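PDB 3LTO: mevalonate diphosphate decarboxylase from Legionella pneumophila, which probably catalyses the ATP-dependent decarboxylation of mevalonate diphosphate to isopentenyl diphosphate in isoprenoid biosynthesis. Local coordinates for residues L13-G18 / V279-A284; S105-S110 / H178-I183; R193-L198 / F253-D258; H262-I267 / P286-L291. One frame throughout, in Å; residues are numbered along the deposited sequence.

Interaction 1. Residues L13-G18 / V279-A284; sequences LIKYMG and VVTMDA. With SO4 (sulfate ion), chain C; SO4 (sulfate ion), chain D.
K15 reaches across from the loop after strand 2-12 to T281, M282 and D283, of strand 279-281 and the residues after it. The side chain leaves the backbone past a sulfate: CB lies 4.1 Å from O1 of the chain C ion, and CD skirts O3 of the same ion. A bend at chi2 (-66°) turns the chain, which then runs extended to its tip. CE has M282 O and the T281 methyl, CG2, as its neighbours. NZ is modelled too close to that methyl, so the fit of the lysine end is doubtful here. As placed, NZ donates to M282 O at 3.0 Å and forms a salt bridge with D283 OD1 at 3.1 Å; it is also hydrogen-bonded to A12 O at the end of its own strand, its strongest polar partner. Past K15 the loop turns to anion binding. Y16 N points almost straight at sulfate C O1 (2.7 Å, 176° at the hydrogen), and M17 N donates to O4 of that ion along a more bent path. Y16 OH holds sulfate D through O1 at 2.6 Å, in the plane of the ring, and G18 N sits over the centre of one ring face. Between them the two ions are also bound by S149, R152, R144, G148 and K20. Sulfates so placed are consistent with the diphosphate site of this family. The lysine tip, gathered among carbonyl oxygens and a carboxylate beside this site, probably ties the N-terminal and C-terminal parts together by polar bonds.

Interaction 2. Residues S105-S110 / H178-I183; sequences SGLASS and HQVIVI
The glycine- and serine-rich loop leading into helix 110-129, whose SGLASS sequence matches the nucleotide phosphate-binding loop of GHMP kinases, meets strand 177-182 of the C-terminal antiparallel sheet through S105 and L107. On the strand, V180 and V182 alternate with residues facing the other way, and both direct their side chains toward the loop. L107 lies across V180, its CD2 methyl 3.9 Å from V180 CG1. The leucine starts with its CG beside the backbone N (chi1 -54°) and extends from there, which carries CD2 to the strand although the CB sets off at an angle to it. V182 meets main chain instead: its CG1 rests 3.5 Å from S105 O, while CG2 stays farther from the same oxygen. S105 O takes its hydrogen bond from N287 ND2, from just before strand 288-292; the V182 methyl only packs against it. S105 OG turns back to P102 O and so closes a bond within its own loop. G106 follows with a positive phi of 72°. L39 of strand 31-47 also packs on L107, and L315 touches both S105 and V182. Between the two segments themselves, the presumed nucleotide loop leans on the C-terminal sheet by one methyl-methyl contact and one methyl against a carbonyl oxygen, a join without charge whose polar atom is satisfied from outside.

Interaction 3. Residues R193-L198 / F253-D258; sequences RVAHKL and FSYITD
F253 turns its ring into the sterically tight rotamer between backbone N and carbonyl carbon (chi1 62°), which carries it to A195 and L198 of helix 192-198; L198 in turn keeps CG beside its own N (chi1 -62°) and extends toward the ring. L198 CD1 comes within 3.7 Å of F253 CE1, and L198 CB adds a second carbon beside the same atom. One turn earlier in the helix, A195 CB meets the edges of two aromatic rings. It lies 4.0 Å from F253 CZ and near the plane of the Y255 ring as well, with Y255 OH 3.2 Å away. The hydroxyl is satisfied elsewhere, by a hydrogen bond to I190 O, so its meeting with the alanine methyl is packing alone. F246 of helix 228-247 backs the pair, edge-to-face with the Y255 ring. Between the aromatics and the next helix, S254 OG donates in the carbonyl plane to I256 O at 2.8 Å, bridging the loop before T257, at the N-cap of helix 258-274, whose OG1 makes a weak hydrogen bond to N259 N. With the alanine methyl against both ring edges, the join is apolar, and its one buried hydroxyl is paid for by a carbonyl outside it.

Interaction 4. Residues H262-I267 / P286-L291; sequences HILSVI and PNVHLL
I267 overlaps L290 methyl to methyl, its CD1 3.7 Å from L290 CD2, in the layer where helix 258-274 packs on the antiparallel sheet of the C-terminal domain. This is the helix-on-sheet arrangement of the GHMP kinase C-terminal half: the helix lies over one face of the sheet, and the chain then turns into strand 279-281 and back along strand 288-292. About a turn before I267, L264 places CD2 4.1 Å from V288 CG1, a looser touch than the first. V288 and L290 are two residues apart on the strand, so both side chains rise from the same face and reach the helix, each meeting its own residue there. L264 gets to V288 by its end more than by its direction of departure: CB sets off obliquely, and the extended chain, with CG beside the backbone N (chi1 -69°), brings the terminal methyl over. In both pairs the side chains cross obliquely and touch only by their ends, which matches the spacing of the backbones, with L264 CA and V288 CA 8.5 Å apart. I263 also points at the strand and touches I181, Y312 and L308. V280 of the edge strand 279-281 completes the floor, touching I267, V288 and L290 alike, while F303 of helix 297-308 also touches I267. All four touching residues are buried, and I267 holds CG1 beside its backbone N (chi1 -69°), the branch that leads CD1 out to the L290 methyl.

Interactions 1, 2 and 4 meet in one antiparallel sheet, where strand 288-292 lies between the strands that serve the other two. V279 N lies 2.8 Å from L291 O, linking interactions 1 and 4, and Q179 O lies 2.7 Å from L290 N, linking interactions 2 and 4. Interaction 3 sits by the sulfate-bearing loop: M17 packs on H196, and A284 packs on Y255, with A284 C 3.6 Å from Y255 CE2. Centres of interactions 1 and 2 lie about 13 Å apart, their nearest atoms about 5 Å; each has a segment on this sheet. Interactions 3 and 4, with centres about 17 Å apart, still touch where Y255 CB packs 3.9 Å from P286 N.

Interaction 1. Residues L13-G18 / V279-A284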
loop_
_atom_site.group_PDB
_atom_site.type_symbol
_atom_site.label_atom_id
_atom_site.label_comp_id
_atom_site.label_asym_id
_atom_site.label_seq_id
_atom_site.Cartn_x
_atom_site.Cartn_y
_atom_site.Cartn_z
ATOM N N LEU A 13 19.587 2.982 1.344
ATOM C CA LEU A 13 20.414 2.277 2.324
ATOM C C LEU A 13 19.949 0.808 2.302
ATOM O O LEU A 13 20.757 -0.117 2.447
ATOM C CB LEU A 13 20.236 2.897 3.718
ATOM C CG LEU A 13 21.117 4.112 4.049
ATOM C CD1 LEU A 13 21.090 5.098 2.905
ATOM C CD2 LEU A 13 20.650 4.774 5.334
ATOM N N ILE A 14 18.637 0.614 2.131
ATOM C CA ILE A 14 18.026 -0.716 2.003
ATOM C C ILE A 14 17.503 -0.679 0.556
ATOM O O ILE A 14 16.740 0.219 0.190
ATOM C CB ILE A 14 16.851 -0.916 2.986
ATOM C CG1 ILE A 14 17.349 -0.790 4.432
ATOM C CG2 ILE A 14 16.223 -2.292 2.769
ATOM C CD1 ILE A 14 18.331 -1.882 4.854
ATOM N N LYS A 15 17.907 -1.646 -0.260
ATOM C CA LYS A 15 17.547 -1.649 -1.681
ATOM C C LYS A 15 16.213 -2.241 -2.122
ATOM O O LYS A 15 15.825 -3.321 -1.699
ATOM C CB LYS A 15 18.639 -2.362 -2.493
ATOM C CG LYS A 15 20.083 -2.048 -2.107
ATOM C CD LYS A 15 20.446 -0.607 -2.382
ATOM C CE LYS A 15 21.923 -0.358 -2.105
ATOM N NZ LYS A 15 22.299 1.074 -2.315
ATOM N N TYR A 16 15.533 -1.521 -3.009
ATOM C CA TYR A 16 14.285 -1.974 -3.601
ATOM C C TYR A 16 14.731 -2.951 -4.685
ATOM O O TYR A 16 14.262 -4.079 -4.757
ATOM C CB TYR A 16 13.537 -0.793 -4.222
ATOM C CG TYR A 16 12.585 -1.176 -5.335
ATOM C CD1 TYR A 16 11.637 -2.190 -5.166
ATOM C CD2 TYR A 16 12.631 -0.516 -6.561
ATOM C CE1 TYR A 16 10.764 -2.532 -6.195
ATOM C CE2 TYR A 16 11.767 -0.844 -7.589
ATOM C CZ TYR A 16 10.837 -1.853 -7.407
ATOM O OH TYR A 16 10.015 -2.190 -8.455
HETATM N N MSE A 17 15.645 -2.486 -5.528
HETATM C CA MSE A 17 16.238 -3.290 -6.596
HETATM C C MSE A 17 15.307 -3.740 -7.721
HETATM O O MSE A 17 15.643 -4.642 -8.487
HETATM C CB MSE A 17 16.922 -4.520 -5.990
HETATM C CG MSE A 17 18.051 -5.066 -6.832
HETATM SE SE MSE A 17 18.750 -6.726 -6.114
HETATM C CE MSE A 17 18.844 -6.195 -4.279
ATOM N N GLY A 18 14.145 -3.116 -7.826
ATOM C CA GLY A 18 13.224 -3.492 -8.877
ATOM C C GLY A 18 12.606 -4.861 -8.671
ATOM O O GLY A 18 11.989 -5.412 -9.580
ATOM N N VAL A 279 29.150 6.091 6.206
ATOM C CA VAL A 279 28.232 5.014 5.904
ATOM C C VAL A 279 28.505 4.850 4.410
ATOM O O VAL A 279 28.700 5.844 3.701
ATOM C CB VAL A 279 26.777 5.435 6.179
ATOM C CG1 VAL A 279 25.813 4.519 5.437
ATOM C CG2 VAL A 279 26.511 5.380 7.684
ATOM N N VAL A 280 28.547 3.607 3.941
ATOM C CA VAL A 280 28.858 3.317 2.550
ATOM C C VAL A 280 27.818 2.458 1.845
ATOM O O VAL A 280 27.281 1.517 2.426
ATOM C CB VAL A 280 30.233 2.601 2.455
ATOM C CG1 VAL A 280 30.631 2.397 0.997
ATOM C CG2 VAL A 280 31.286 3.414 3.199
ATOM N N THR A 281 27.539 2.798 0.589
ATOM C CA THR A 281 26.591 2.045 -0.220
ATOM C C THR A 281 26.979 2.132 -1.674
ATOM O O THR A 281 27.764 2.995 -2.072
ATOM C CB THR A 281 25.162 2.592 -0.169
ATOM O OG1 THR A 281 24.965 3.344 1.028
ATOM C CG2 THR A 281 24.190 1.457 -0.206
HETATM N N MSE A 282 26.382 1.235 -2.452
HETATM C CA MSE A 282 26.576 1.147 -3.882
HETATM C C MSE A 282 25.264 0.712 -4.522
HETATM O O MSE A 282 24.510 -0.063 -3.938
HETATM C CB MSE A 282 27.614 0.094 -4.235
HETATM C CG MSE A 282 29.008 0.317 -3.706
HETATM SE SE MSE A 282 30.202 -0.989 -4.506
HETATM C CE MSE A 282 30.574 -0.070 -6.176
ATOM N N ASP A 283 24.997 1.213 -5.724
ATOM C CA ASP A 283 23.805 0.816 -6.466
ATOM C C ASP A 283 24.278 -0.131 -7.561
ATOM O O ASP A 283 25.409 -0.607 -7.516
ATOM C CB ASP A 283 23.122 2.035 -7.081
ATOM C CG ASP A 283 22.476 2.916 -6.039
ATOM O OD1 ASP A 283 21.840 2.359 -5.109
ATOM O OD2 ASP A 283 22.596 4.158 -6.152
ATOM N N ALA A 284 23.424 -0.414 -8.535
ATOM C CA ALA A 284 23.824 -1.290 -9.631
ATOM C C ALA A 284 24.715 -0.442 -10.526
ATOM O O ALA A 284 24.319 -0.056 -11.629
ATOM C CB ALA A 284 22.590 -1.788 -10.408
HETATM S S SO4 C . 17.029 1.120 -5.229
HETATM O O1 SO4 C . 16.505 0.880 -3.874
HETATM O O2 SO4 C . 16.392 2.330 -5.759
HETATM O O3 SO4 C . 18.485 1.302 -5.149
HETATM O O4 SO4 C . 16.734 -0.004 -6.126
HETATM S S SO4 D . 10.783 -0.603 -11.627
HETATM O O1 SO4 D . 9.728 -0.703 -10.609
HETATM O O2 SO4 D . 10.954 0.797 -12.042
HETATM O O3 SO4 D . 12.050 -1.102 -11.067
HETATM O O4 SO4 D . 10.416 -1.421 -12.797
#

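Interaction 2. Residues S105-S110 / H178-I183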
loop_
_atom_site.group_PDB
_atom_site.type_symbol
_atom_site.label_atom_id
_atom_site.label_comp_id
_atom_site.label_asym_id
_atom_site.label_seq_id
_atom_site.Cartn_x
_atom_site.Cartn_y
_atom_site.Cartn_z
ATOM N N SER A 105 30.225 11.838 -14.236
ATOM C CA SER A 105 30.114 11.260 -12.900
ATOM C C SER A 105 29.463 9.884 -12.960
ATOM O O SER A 105 29.799 8.992 -12.185
ATOM C CB SER A 105 29.306 12.185 -11.980
ATOM O OG SER A 105 27.992 12.397 -12.468
ATOM N N GLY A 106 28.533 9.714 -13.892
ATOM C CA GLY A 106 27.854 8.436 -14.029
ATOM C C GLY A 106 26.868 8.163 -12.908
ATOM O O GLY A 106 26.699 7.021 -12.482
ATOM N N LEU A 107 26.217 9.212 -12.423
ATOM C CA LEU A 107 25.243 9.071 -11.351
ATOM C C LEU A 107 23.895 8.710 -11.959
ATOM O O LEU A 107 23.561 9.169 -13.055
ATOM C CB LEU A 107 25.121 10.382 -10.573
ATOM C CG LEU A 107 26.421 10.974 -10.021
ATOM C CD1 LEU A 107 26.126 12.298 -9.332
ATOM C CD2 LEU A 107 27.062 9.991 -9.050
ATOM N N ALA A 108 23.127 7.884 -11.254
ATOM C CA ALA A 108 21.812 7.473 -11.735
ATOM C C ALA A 108 20.909 8.701 -11.784
ATOM O O ALA A 108 20.704 9.362 -10.770
ATOM C CB ALA A 108 21.221 6.416 -10.804
ATOM N N SER A 109 20.376 9.005 -12.964
ATOM C CA SER A 109 19.511 10.170 -13.138
ATOM C C SER A 109 18.057 9.767 -13.303
ATOM O O SER A 109 17.167 10.616 -13.303
ATOM C CB SER A 109 19.928 10.955 -14.379
ATOM O OG SER A 109 19.569 10.245 -15.555
ATOM N N SER A 110 17.822 8.467 -13.447
ATOM C CA SER A 110 16.478 7.943 -13.652
ATOM C C SER A 110 15.474 8.377 -12.583
ATOM O O SER A 110 14.459 9.001 -12.889
ATOM C CB SER A 110 16.535 6.413 -13.726
ATOM O OG SER A 110 15.349 5.883 -14.283
ATOM N N HIS A 178 27.437 14.150 1.601
ATOM C CA HIS A 178 27.422 13.069 0.614
ATOM C C HIS A 178 28.530 13.191 -0.429
ATOM O O HIS A 178 28.597 14.178 -1.161
ATOM C CB HIS A 178 26.051 13.031 -0.079
ATOM C CG HIS A 178 26.008 12.192 -1.324
ATOM N ND1 HIS A 178 26.360 10.861 -1.345
ATOM C CD2 HIS A 178 25.601 12.491 -2.582
ATOM C CE1 HIS A 178 26.169 10.373 -2.559
ATOM N NE2 HIS A 178 25.708 11.343 -3.328
ATOM N N GLN A 179 29.397 12.182 -0.487
ATOM C CA GLN A 179 30.493 12.153 -1.454
ATOM C C GLN A 179 30.416 10.877 -2.287
ATOM O O GLN A 179 30.009 9.821 -1.795
ATOM C CB GLN A 179 31.853 12.205 -0.752
ATOM C CG GLN A 179 32.053 13.405 0.146
ATOM C CD GLN A 179 33.416 13.401 0.820
ATOM O OE1 GLN A 179 33.904 12.358 1.257
ATOM N NE2 GLN A 179 34.030 14.574 0.918
ATOM N N VAL A 180 30.821 10.984 -3.550
ATOM C CA VAL A 180 30.807 9.852 -4.463
ATOM C C VAL A 180 32.184 9.595 -5.067
ATOM O O VAL A 180 32.776 10.475 -5.698
ATOM C CB VAL A 180 29.818 10.081 -5.626
ATOM C CG1 VAL A 180 29.675 8.804 -6.438
ATOM C CG2 VAL A 180 28.473 10.538 -5.086
ATOM N N ILE A 181 32.694 8.389 -4.859
ATOM C CA ILE A 181 33.977 8.017 -5.426
ATOM C C ILE A 181 33.647 7.465 -6.802
ATOM O O ILE A 181 33.080 6.381 -6.935
ATOM C CB ILE A 181 34.671 6.940 -4.586
ATOM C CG1 ILE A 181 35.008 7.514 -3.209
ATOM C CG2 ILE A 181 35.930 6.450 -5.302
ATOM C CD1 ILE A 181 35.280 6.468 -2.155
ATOM N N VAL A 182 33.984 8.238 -7.824
ATOM C CA VAL A 182 33.699 7.860 -9.197
ATOM C C VAL A 182 34.703 6.872 -9.751
ATOM O O VAL A 182 35.873 7.197 -9.918
ATOM C CB VAL A 182 33.692 9.093 -10.108
ATOM C CG1 VAL A 182 33.273 8.702 -11.517
ATOM C CG2 VAL A 182 32.776 10.149 -9.526
ATOM N N ILE A 183 34.237 5.660 -10.031
ATOM C CA ILE A 183 35.084 4.627 -10.598
ATOM C C ILE A 183 34.614 4.427 -12.035
ATOM O O ILE A 183 33.488 3.989 -12.273
ATOM C CB ILE A 183 34.967 3.320 -9.792
ATOM C CG1 ILE A 183 35.564 3.532 -8.398
ATOM C CG2 ILE A 183 35.673 2.196 -10.518
ATOM C CD1 ILE A 183 35.476 2.330 -7.493
#

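Interaction 3. Residues R193-L198 / F253-D258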
loop_
_atom_site.group_PDB
_atom_site.type_symbol
_atom_site.label_atom_id
_atom_site.label_comp_id
_atom_site.label_asym_id
_atom_site.label_seq_id
_atom_site.Cartn_x
_atom_site.Cartn_y
_atom_site.Cartn_z
ATOM N N ARG A 193 18.764 -1.122 -14.902
ATOM C CA ARG A 193 17.512 -1.765 -15.288
ATOM C C ARG A 193 17.703 -3.244 -15.646
ATOM O O ARG A 193 16.978 -4.109 -15.163
ATOM C CB ARG A 193 16.920 -0.997 -16.480
ATOM C CG ARG A 193 15.711 -1.623 -17.148
ATOM C CD ARG A 193 14.462 -1.466 -16.314
ATOM N NE ARG A 193 14.275 -0.091 -15.863
ATOM C CZ ARG A 193 13.174 0.345 -15.263
ATOM N NH1 ARG A 193 12.160 -0.487 -15.055
ATOM N NH2 ARG A 193 13.093 1.603 -14.851
ATOM N N VAL A 194 18.680 -3.525 -16.502
ATOM C CA VAL A 194 18.965 -4.888 -16.929
ATOM C C VAL A 194 19.538 -5.746 -15.804
ATOM O O VAL A 194 19.201 -6.923 -15.682
ATOM C CB VAL A 194 19.945 -4.901 -18.128
ATOM C CG1 VAL A 194 20.415 -6.328 -18.411
ATOM C CG2 VAL A 194 19.257 -4.336 -19.363
ATOM N N ALA A 195 20.403 -5.155 -14.982
ATOM C CA ALA A 195 21.013 -5.880 -13.870
ATOM C C ALA A 195 19.921 -6.419 -12.952
ATOM O O ALA A 195 20.020 -7.529 -12.430
ATOM C CB ALA A 195 21.947 -4.953 -13.085
ATOM N N HIS A 196 18.883 -5.616 -12.756
ATOM C CA HIS A 196 17.763 -5.998 -11.901
ATOM C C HIS A 196 17.055 -7.227 -12.459
ATOM O O HIS A 196 16.435 -7.985 -11.716
ATOM C CB HIS A 196 16.778 -4.836 -11.787
ATOM C CG HIS A 196 17.290 -3.682 -10.984
ATOM N ND1 HIS A 196 16.652 -2.461 -10.949
ATOM C CD2 HIS A 196 18.361 -3.569 -10.164
ATOM C CE1 HIS A 196 17.307 -1.646 -10.143
ATOM N NE2 HIS A 196 18.349 -2.294 -9.653
ATOM N N LYS A 197 17.148 -7.414 -13.773
ATOM C CA LYS A 197 16.534 -8.561 -14.430
ATOM C C LYS A 197 17.439 -9.786 -14.306
ATOM O O LYS A 197 16.993 -10.874 -13.947
ATOM C CB LYS A 197 16.314 -8.275 -15.919
ATOM C CG LYS A 197 15.326 -7.164 -16.252
ATOM C CD LYS A 197 13.889 -7.552 -15.901
ATOM C CE LYS A 197 12.877 -6.804 -16.782
ATOM N NZ LYS A 197 13.032 -5.317 -16.742
ATOM N N LEU A 198 18.720 -9.599 -14.601
ATOM C CA LEU A 198 19.678 -10.697 -14.562
ATOM C C LEU A 198 19.809 -11.411 -13.222
ATOM O O LEU A 198 20.017 -12.625 -13.184
ATOM C CB LEU A 198 21.053 -10.200 -15.016
ATOM C CG LEU A 198 21.111 -9.678 -16.454
ATOM C CD1 LEU A 198 22.495 -9.120 -16.752
ATOM C CD2 LEU A 198 20.774 -10.803 -17.418
ATOM N N PHE A 253 28.618 -11.138 -13.628
ATOM C CA PHE A 253 29.139 -9.837 -14.028
ATOM C C PHE A 253 29.351 -9.055 -12.744
ATOM O O PHE A 253 28.778 -9.388 -11.706
ATOM C CB PHE A 253 28.188 -9.092 -14.978
ATOM C CG PHE A 253 26.843 -8.773 -14.387
ATOM C CD1 PHE A 253 25.852 -9.750 -14.295
ATOM C CD2 PHE A 253 26.556 -7.484 -13.947
ATOM C CE1 PHE A 253 24.586 -9.444 -13.771
ATOM C CE2 PHE A 253 25.293 -7.170 -13.420
ATOM C CZ PHE A 253 24.310 -8.155 -13.335
ATOM N N SER A 254 30.183 -8.027 -12.794
ATOM C CA SER A 254 30.443 -7.266 -11.587
ATOM C C SER A 254 30.835 -5.826 -11.861
ATOM O O SER A 254 31.598 -5.553 -12.786
ATOM C CB SER A 254 31.550 -7.956 -10.787
ATOM O OG SER A 254 31.925 -7.194 -9.656
ATOM N N TYR A 255 30.296 -4.910 -11.056
ATOM C CA TYR A 255 30.619 -3.493 -11.177
ATOM C C TYR A 255 31.825 -3.251 -10.294
ATOM O O TYR A 255 32.603 -2.323 -10.513
ATOM C CB TYR A 255 29.464 -2.625 -10.682
ATOM C CG TYR A 255 28.197 -2.809 -11.473
ATOM C CD1 TYR A 255 28.088 -2.315 -12.773
ATOM C CD2 TYR A 255 27.110 -3.481 -10.924
ATOM C CE1 TYR A 255 26.925 -2.484 -13.505
ATOM C CE2 TYR A 255 25.942 -3.659 -11.645
ATOM C CZ TYR A 255 25.855 -3.157 -12.933
ATOM O OH TYR A 255 24.702 -3.332 -13.640
ATOM N N ILE A 256 31.961 -4.097 -9.280
ATOM C CA ILE A 256 33.072 -3.995 -8.353
ATOM C C ILE A 256 34.294 -4.609 -9.027
ATOM O O ILE A 256 34.194 -5.635 -9.689
ATOM C CB ILE A 256 32.764 -4.748 -7.036
ATOM C CG1 ILE A 256 31.693 -3.987 -6.246
ATOM C CG2 ILE A 256 34.051 -4.939 -6.209
ATOM C CD1 ILE A 256 31.071 -4.801 -5.113
ATOM N N THR A 257 35.437 -3.956 -8.883
ATOM C CA THR A 257 36.675 -4.454 -9.459
ATOM C C THR A 257 37.734 -4.382 -8.380
ATOM O O THR A 257 37.454 -3.953 -7.260
ATOM C CB THR A 257 37.170 -3.578 -10.621
ATOM O OG1 THR A 257 37.604 -2.315 -10.096
ATOM C CG2 THR A 257 36.065 -3.365 -11.651
ATOM N N ASP A 258 38.954 -4.782 -8.729
ATOM C CA ASP A 258 40.063 -4.737 -7.792
ATOM C C ASP A 258 40.269 -3.292 -7.349
ATOM O O ASP A 258 40.649 -3.026 -6.211
ATOM C CB ASP A 258 41.336 -5.292 -8.446
ATOM C CG ASP A 258 41.714 -4.554 -9.719
ATOM O OD1 ASP A 258 40.807 -4.175 -10.490
ATOM O OD2 ASP A 258 42.928 -4.365 -9.953
#

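Interaction 4. Residues H262-I267 / P286-L291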
loop_
_atom_site.group_PDB
_atom_site.type_symbol
_atom_site.label_atom_id
_atom_site.label_comp_id
_atom_site.label_asym_id
_atom_site.label_seq_id
_atom_site.Cartn_x
_atom_site.Cartn_y
_atom_site.Cartn_z
ATOM N N HIS A 262 40.079 -2.079 -3.407
ATOM C CA HIS A 262 41.167 -1.381 -2.749
ATOM C C HIS A 262 40.601 -0.283 -1.865
ATOM O O HIS A 262 40.928 -0.206 -0.686
ATOM C CB HIS A 262 42.128 -0.776 -3.786
ATOM C CG HIS A 262 42.824 -1.801 -4.628
ATOM N ND1 HIS A 262 43.337 -1.519 -5.876
ATOM C CD2 HIS A 262 43.092 -3.109 -4.396
ATOM C CE1 HIS A 262 43.892 -2.609 -6.377
ATOM N NE2 HIS A 262 43.756 -3.588 -5.499
ATOM N N ILE A 263 39.722 0.544 -2.421
ATOM C CA ILE A 263 39.164 1.643 -1.646
ATOM C C ILE A 263 38.177 1.180 -0.572
ATOM O O ILE A 263 38.082 1.790 0.489
ATOM C CB ILE A 263 38.528 2.715 -2.580
ATOM C CG1 ILE A 263 38.178 3.963 -1.768
ATOM C CG2 ILE A 263 37.293 2.162 -3.279
ATOM C CD1 ILE A 263 39.357 4.515 -0.951
ATOM N N LEU A 264 37.447 0.098 -0.830
ATOM C CA LEU A 264 36.520 -0.413 0.180
ATOM C C LEU A 264 37.348 -0.920 1.364
ATOM O O LEU A 264 37.015 -0.670 2.517
ATOM C CB LEU A 264 35.658 -1.551 -0.383
ATOM C CG LEU A 264 34.628 -1.149 -1.439
ATOM C CD1 LEU A 264 33.808 -2.359 -1.852
ATOM C CD2 LEU A 264 33.727 -0.063 -0.870
ATOM N N SER A 265 38.435 -1.625 1.061
ATOM C CA SER A 265 39.335 -2.151 2.082
ATOM C C SER A 265 39.933 -0.999 2.881
ATOM O O SER A 265 40.083 -1.085 4.099
ATOM C CB SER A 265 40.461 -2.952 1.426
ATOM O OG SER A 265 41.407 -3.390 2.383
ATOM N N VAL A 266 40.273 0.081 2.190
ATOM C CA VAL A 266 40.839 1.241 2.857
ATOM C C VAL A 266 39.824 1.839 3.829
ATOM O O VAL A 266 40.164 2.206 4.952
ATOM C CB VAL A 266 41.283 2.308 1.826
ATOM C CG1 VAL A 266 41.514 3.646 2.506
ATOM C CG2 VAL A 266 42.573 1.854 1.144
ATOM N N ILE A 267 38.571 1.925 3.406
ATOM C CA ILE A 267 37.539 2.479 4.271
ATOM C C ILE A 267 37.392 1.637 5.541
ATOM O O ILE A 267 37.235 2.181 6.632
ATOM C CB ILE A 267 36.177 2.572 3.527
ATOM C CG1 ILE A 267 36.264 3.643 2.437
ATOM C CG2 ILE A 267 35.067 2.917 4.500
ATOM C CD1 ILE A 267 35.116 3.622 1.448
ATOM N N PRO A 286 29.250 1.223 -10.759
ATOM C CA PRO A 286 30.631 1.246 -10.256
ATOM C C PRO A 286 30.978 2.242 -9.143
ATOM O O PRO A 286 31.901 1.998 -8.365
ATOM C CB PRO A 286 31.434 1.531 -11.514
ATOM C CG PRO A 286 30.542 2.517 -12.220
ATOM C CD PRO A 286 29.178 1.846 -12.094
ATOM N N ASN A 287 30.261 3.359 -9.072
ATOM C CA ASN A 287 30.549 4.379 -8.064
ATOM C C ASN A 287 30.329 3.916 -6.625
ATOM O O ASN A 287 29.514 3.039 -6.360
ATOM C CB ASN A 287 29.705 5.640 -8.311
ATOM C CG ASN A 287 30.030 6.327 -9.635
ATOM O OD1 ASN A 287 31.124 6.173 -10.186
ATOM N ND2 ASN A 287 29.081 7.109 -10.137
ATOM N N VAL A 288 31.059 4.519 -5.697
ATOM C CA VAL A 288 30.920 4.188 -4.289
ATOM C C VAL A 288 30.470 5.444 -3.557
ATOM O O VAL A 288 31.106 6.491 -3.664
ATOM C CB VAL A 288 32.254 3.688 -3.684
ATOM C CG1 VAL A 288 32.101 3.492 -2.183
ATOM C CG2 VAL A 288 32.664 2.369 -4.340
ATOM N N HIS A 289 29.370 5.329 -2.818
ATOM C CA HIS A 289 28.819 6.457 -2.083
ATOM C C HIS A 289 29.206 6.502 -0.617
ATOM O O HIS A 289 29.150 5.502 0.106
ATOM C CB HIS A 289 27.291 6.467 -2.189
ATOM C CG HIS A 289 26.787 6.621 -3.589
ATOM N ND1 HIS A 289 26.216 7.787 -4.050
ATOM C CD2 HIS A 289 26.821 5.775 -4.644
ATOM C CE1 HIS A 289 25.924 7.654 -5.332
ATOM N NE2 HIS A 289 26.282 6.442 -5.716
ATOM N N LEU A 290 29.602 7.690 -0.189
ATOM C CA LEU A 290 29.968 7.927 1.189
ATOM C C LEU A 290 28.939 8.881 1.789
ATOM O O LEU A 290 28.493 9.818 1.130
ATOM C CB LEU A 290 31.355 8.567 1.279
ATOM C CG LEU A 290 32.568 7.855 0.674
ATOM C CD1 LEU A 290 33.829 8.607 1.094
ATOM C CD2 LEU A 290 32.629 6.403 1.166
ATOM N N LEU A 291 28.563 8.623 3.038
ATOM C CA LEU A 291 27.618 9.459 3.766
ATOM C C LEU A 291 28.229 9.726 5.129
ATOM O O LEU A 291 28.592 8.791 5.851
ATOM C CB LEU A 291 26.266 8.756 3.918
ATOM C CG LEU A 291 25.423 8.690 2.643
ATOM C CD1 LEU A 291 24.172 7.863 2.893
ATOM C CD2 LEU A 291 25.056 10.104 2.208
#